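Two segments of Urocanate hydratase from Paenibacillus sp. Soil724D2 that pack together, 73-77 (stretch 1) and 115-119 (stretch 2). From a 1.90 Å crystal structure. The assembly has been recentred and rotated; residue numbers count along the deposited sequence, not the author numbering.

Stretch 1, residues 73-77: IQSGK
Stretch 2, residues 115-119: GLLIW

A tight beta turn of urocanate hydratase packs against a segment without regular secondary structure, extended from Leu 117 on, through van der Waals contact and one bridging water; no direct hydrogen bond links the two stretches, and together they bury 153 Å². In stretch 1, the strand that ends with Ile 73 (phi/psi -116/135) and Gln 74 (-127/122), having begun earlier in the chain, reverses in a type I' turn from Gln 74 to Lys 77, with Ser 75 at 28/57 and Gly 76 at 82/8. The turn is closed by two backbone hydrogen bonds, Gln 74 N to Lys 77 O at 2.8 Å and Lys 77 N to Gln 74 O at 2.9 Å, and Lys 77 leaves in an extended conformation (-120/127), its side chain t at all four chi angles and out of contact with stretch 2.

Stretch 2 starts at Gly 115 (86/15), the first residue to leave a helix, in a Schellman motif. Its positive phi suits glycine, since a CB here would be jammed against the preceding carbonyl O; it makes no contact with the turn. Leu 116 (-96/-17) directs its CA-to-CB bond away from stretch 1, with chi1 -74° (m) and chi2 171° (t), and so meets the turn through its backbone. Leu 116 O lies 4.0 Å from Gln 74 NE2, too far for a direct hydrogen bond, and a water fills the gap: it accepts from Gln 74 NE2 at 3.0 Å and donates to Leu 116 O at 2.7 Å. Gln 74 reaches this water although its CB leaves sideways, because chi1 of 179° (t), chi2 of -96° and chi3 of -37° bring the amide nearer; a long polar side chain suits the place.

Leu 117 (-160/174) sets the register, its CA 5.1 Å from Ser 75 CA. Its CB leaves sideways and the end of the side chain leads away, with chi1 59° (p) and chi2 81° (p), so the near part of the residue meets the turn: Leu 117 CB is 3.8 Å from Ser 75 OG. Ser 75, buried, its CA-to-CB bond directed toward stretch 2 and chi1 -72° (m), has the largest area covered by the other stretch, 59 Å². Its small side chain fits this close approach, while its hydroxyl is hydrogen-bonded elsewhere in the structure.

Ile 118 (-141/157) turns its CB toward the turn, with chi1 -163° (t) and chi2 67° (p). The end of its side chain leads away, but the CG2 methyl packs on the turn backbone, 3.6 Å from Ser 75 O and 4.4 Å from Gly 76 N. Gly 76 leaves room for that methyl: an ideal CB there would point toward stretch 2 and lie a tight 3.2 Å from Ile 118 CG2, and its positive phi independently favours glycine. Trp 119 (-87/132) then directs its CA-to-CB bond away, with chi1 -179° (t) and chi2 47°; the residue is buried, and its CB is 8.3 Å from Ser 75 OG, beyond contact.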

ATOM      1  N   ILE A  73       0.670  -4.362 -13.842  1.00 13.98           N
ATOM      2  CA  ILE A  73      -0.175  -5.528 -13.570  1.00 14.66           C
ATOM      3  C   ILE A  73      -0.959  -5.249 -12.281  1.00 15.58           C
ATOM      4  O   ILE A  73      -0.388  -4.794 -11.273  1.00 11.98           O
ATOM      5  CB  ILE A  73       0.665  -6.821 -13.480  1.00 13.49           C
ATOM      6  CG1 ILE A  73       1.107  -7.234 -14.891  1.00 13.65           C
ATOM      7  CG2 ILE A  73      -0.143  -7.983 -12.803  1.00 13.91           C
ATOM      8  CD1 ILE A  73       2.232  -8.284 -14.879  1.00 15.05           C
ATOM      9  N   GLN A  74      -2.256  -5.553 -12.307  1.00 13.47           N
ATOM     10  CA  GLN A  74      -3.151  -5.261 -11.188  1.00 14.50           C
ATOM     11  C   GLN A  74      -3.877  -6.547 -10.805  1.00 17.13           C
ATOM     12  O   GLN A  74      -4.636  -7.103 -11.615  1.00 15.51           O
ATOM     13  CB  GLN A  74      -4.142  -4.145 -11.579  1.00 13.66           C
ATOM     14  CG  GLN A  74      -5.152  -3.741 -10.514  1.00 13.02           C
ATOM     15  CD  GLN A  74      -6.499  -4.447 -10.664  1.00 15.19           C
ATOM     16  OE1 GLN A  74      -6.972  -4.679 -11.781  1.00 15.68           O
ATOM     17  NE2 GLN A  74      -7.126  -4.772  -9.537  1.00 14.74           N
ATOM     18  N   SER A  75      -3.731  -6.954  -9.540  1.00 14.23           N
ATOM     19  CA  SER A  75      -4.134  -8.287  -9.094  1.00 14.43           C
ATOM     20  C   SER A  75      -4.072  -9.316 -10.233  1.00 15.20           C
ATOM     21  O   SER A  75      -5.070  -9.957 -10.576  1.00 14.85           O
ATOM     22  CB  SER A  75      -5.527  -8.196  -8.465  1.00 17.16           C
ATOM     23  OG  SER A  75      -5.421  -7.535  -7.213  1.00 17.91           O
ATOM     24  N   GLY A  76      -2.900  -9.451 -10.846  1.00 13.70           N
ATOM     25  CA  GLY A  76      -2.648 -10.511 -11.783  1.00 17.25           C
ATOM     26  C   GLY A  76      -3.150 -10.261 -13.184  1.00 20.16           C
ATOM     27  O   GLY A  76      -3.091 -11.178 -14.018  1.00 16.69           O
ATOM     28  N   LYS A  77      -3.620  -9.048 -13.479  1.00 13.83           N
ATOM     29  CA  LYS A  77      -4.138  -8.751 -14.805  1.00 15.57           C
ATOM     30  C   LYS A  77      -3.315  -7.626 -15.427  1.00 15.25           C
ATOM     31  O   LYS A  77      -3.110  -6.589 -14.784  1.00 14.70           O
ATOM     32  CB  LYS A  77      -5.625  -8.354 -14.703  1.00 14.72           C
ATOM     33  CG  LYS A  77      -6.353  -8.071 -16.038  1.00 18.32           C
ATOM     34  CD  LYS A  77      -7.680  -7.399 -15.671  1.00 16.39           C
ATOM     35  CE  LYS A  77      -8.322  -6.667 -16.791  1.00 22.28           C
ATOM     36  NZ  LYS A  77      -9.694  -6.302 -16.326  1.00 24.33           N
ATOM     37  N   GLY A 115     -14.296 -12.094 -10.460  1.00 20.81           N
ATOM     38  CA  GLY A 115     -13.271 -11.853 -11.459  1.00 20.91           C
ATOM     39  C   GLY A 115     -12.446 -10.595 -11.234  1.00 21.46           C
ATOM     40  O   GLY A 115     -11.723 -10.175 -12.138  1.00 21.80           O
ATOM     41  N   LEU A 116     -12.502 -10.000 -10.044  1.00 18.44           N
ATOM     42  CA  LEU A 116     -11.842  -8.708  -9.802  1.00 16.85           C
ATOM     43  C   LEU A 116     -10.456  -8.829  -9.163  1.00 18.51           C
ATOM     44  O   LEU A 116      -9.671  -7.868  -9.219  1.00 18.89           O
ATOM     45  CB  LEU A 116     -12.738  -7.831  -8.919  1.00 16.34           C
ATOM     46  CG  LEU A 116     -13.962  -7.262  -9.677  1.00 19.26           C
ATOM     47  CD1 LEU A 116     -14.886  -6.617  -8.662  1.00 20.42           C
ATOM     48  CD2 LEU A 116     -13.546  -6.188 -10.681  1.00 19.02           C
ATOM     49  N   LEU A 117     -10.112  -9.963  -8.578  1.00 17.28           N
ATOM     50  CA  LEU A 117      -8.781 -10.071  -7.983  1.00 16.96           C
ATOM     51  C   LEU A 117      -8.385 -11.530  -7.817  1.00 18.12           C
ATOM     52  O   LEU A 117      -9.173 -12.452  -8.063  1.00 18.14           O
ATOM     53  CB  LEU A 117      -8.703  -9.334  -6.647  1.00 17.63           C
ATOM     54  CG  LEU A 117      -9.705  -9.880  -5.632  1.00 16.32           C
ATOM     55  CD1 LEU A 117      -9.234 -11.117  -4.964  1.00 21.34           C
ATOM     56  CD2 LEU A 117      -9.734  -8.790  -4.536  1.00 20.35           C
ATOM     57  N   ILE A 118      -7.138 -11.725  -7.400  1.00 15.49           N
ATOM     58  CA  ILE A 118      -6.626 -13.062  -7.218  1.00 20.67           C
ATOM     59  C   ILE A 118      -5.801 -12.809  -5.932  1.00 16.49           C
ATOM     60  O   ILE A 118      -5.487 -11.658  -5.606  1.00 16.14           O
ATOM     61  CB  ILE A 118      -5.752 -13.364  -8.480  1.00 19.91           C
ATOM     62  CG1 ILE A 118      -5.491 -14.758  -8.625  1.00 28.96           C
ATOM     63  CG2 ILE A 118      -4.357 -12.746  -8.341  1.00 18.41           C
ATOM     64  CD1 ILE A 118      -6.952 -15.212  -8.925  1.00 22.28           C
ATOM     65  N   TRP A 119      -5.515 -13.829  -5.145  1.00 15.09           N
ATOM     66  CA  TRP A 119      -4.453 -13.696  -4.124  1.00 16.16           C
ATOM     67  C   TRP A 119      -3.120 -14.047  -4.763  1.00 16.96           C
ATOM     68  O   TRP A 119      -3.007 -15.076  -5.422  1.00 14.52           O
ATOM     69  CB  TRP A 119      -4.655 -14.618  -2.922  1.00 16.75           C
ATOM     70  CG  TRP A 119      -3.593 -14.490  -1.845  1.00 17.94           C
ATOM     71  CD1 TRP A 119      -3.110 -13.334  -1.298  1.00 17.47           C
ATOM     72  CD2 TRP A 119      -2.900 -15.558  -1.178  1.00 18.73           C
ATOM     73  NE1 TRP A 119      -2.169 -13.612  -0.333  1.00 15.99           N
ATOM     74  CE2 TRP A 119      -2.028 -14.968  -0.238  1.00 17.17           C
ATOM     75  CE3 TRP A 119      -2.919 -16.946  -1.300  1.00 18.20           C
ATOM     76  CZ2 TRP A 119      -1.172 -15.717   0.562  1.00 17.16           C
ATOM     77  CZ3 TRP A 119      -2.080 -17.699  -0.496  1.00 18.12           C
ATOM     78  CH2 TRP A 119      -1.227 -17.088   0.433  1.00 19.28           C
TER
HETATM   79  O   HOH W   1      -9.969  -5.352 -10.132  1.00 17.78           O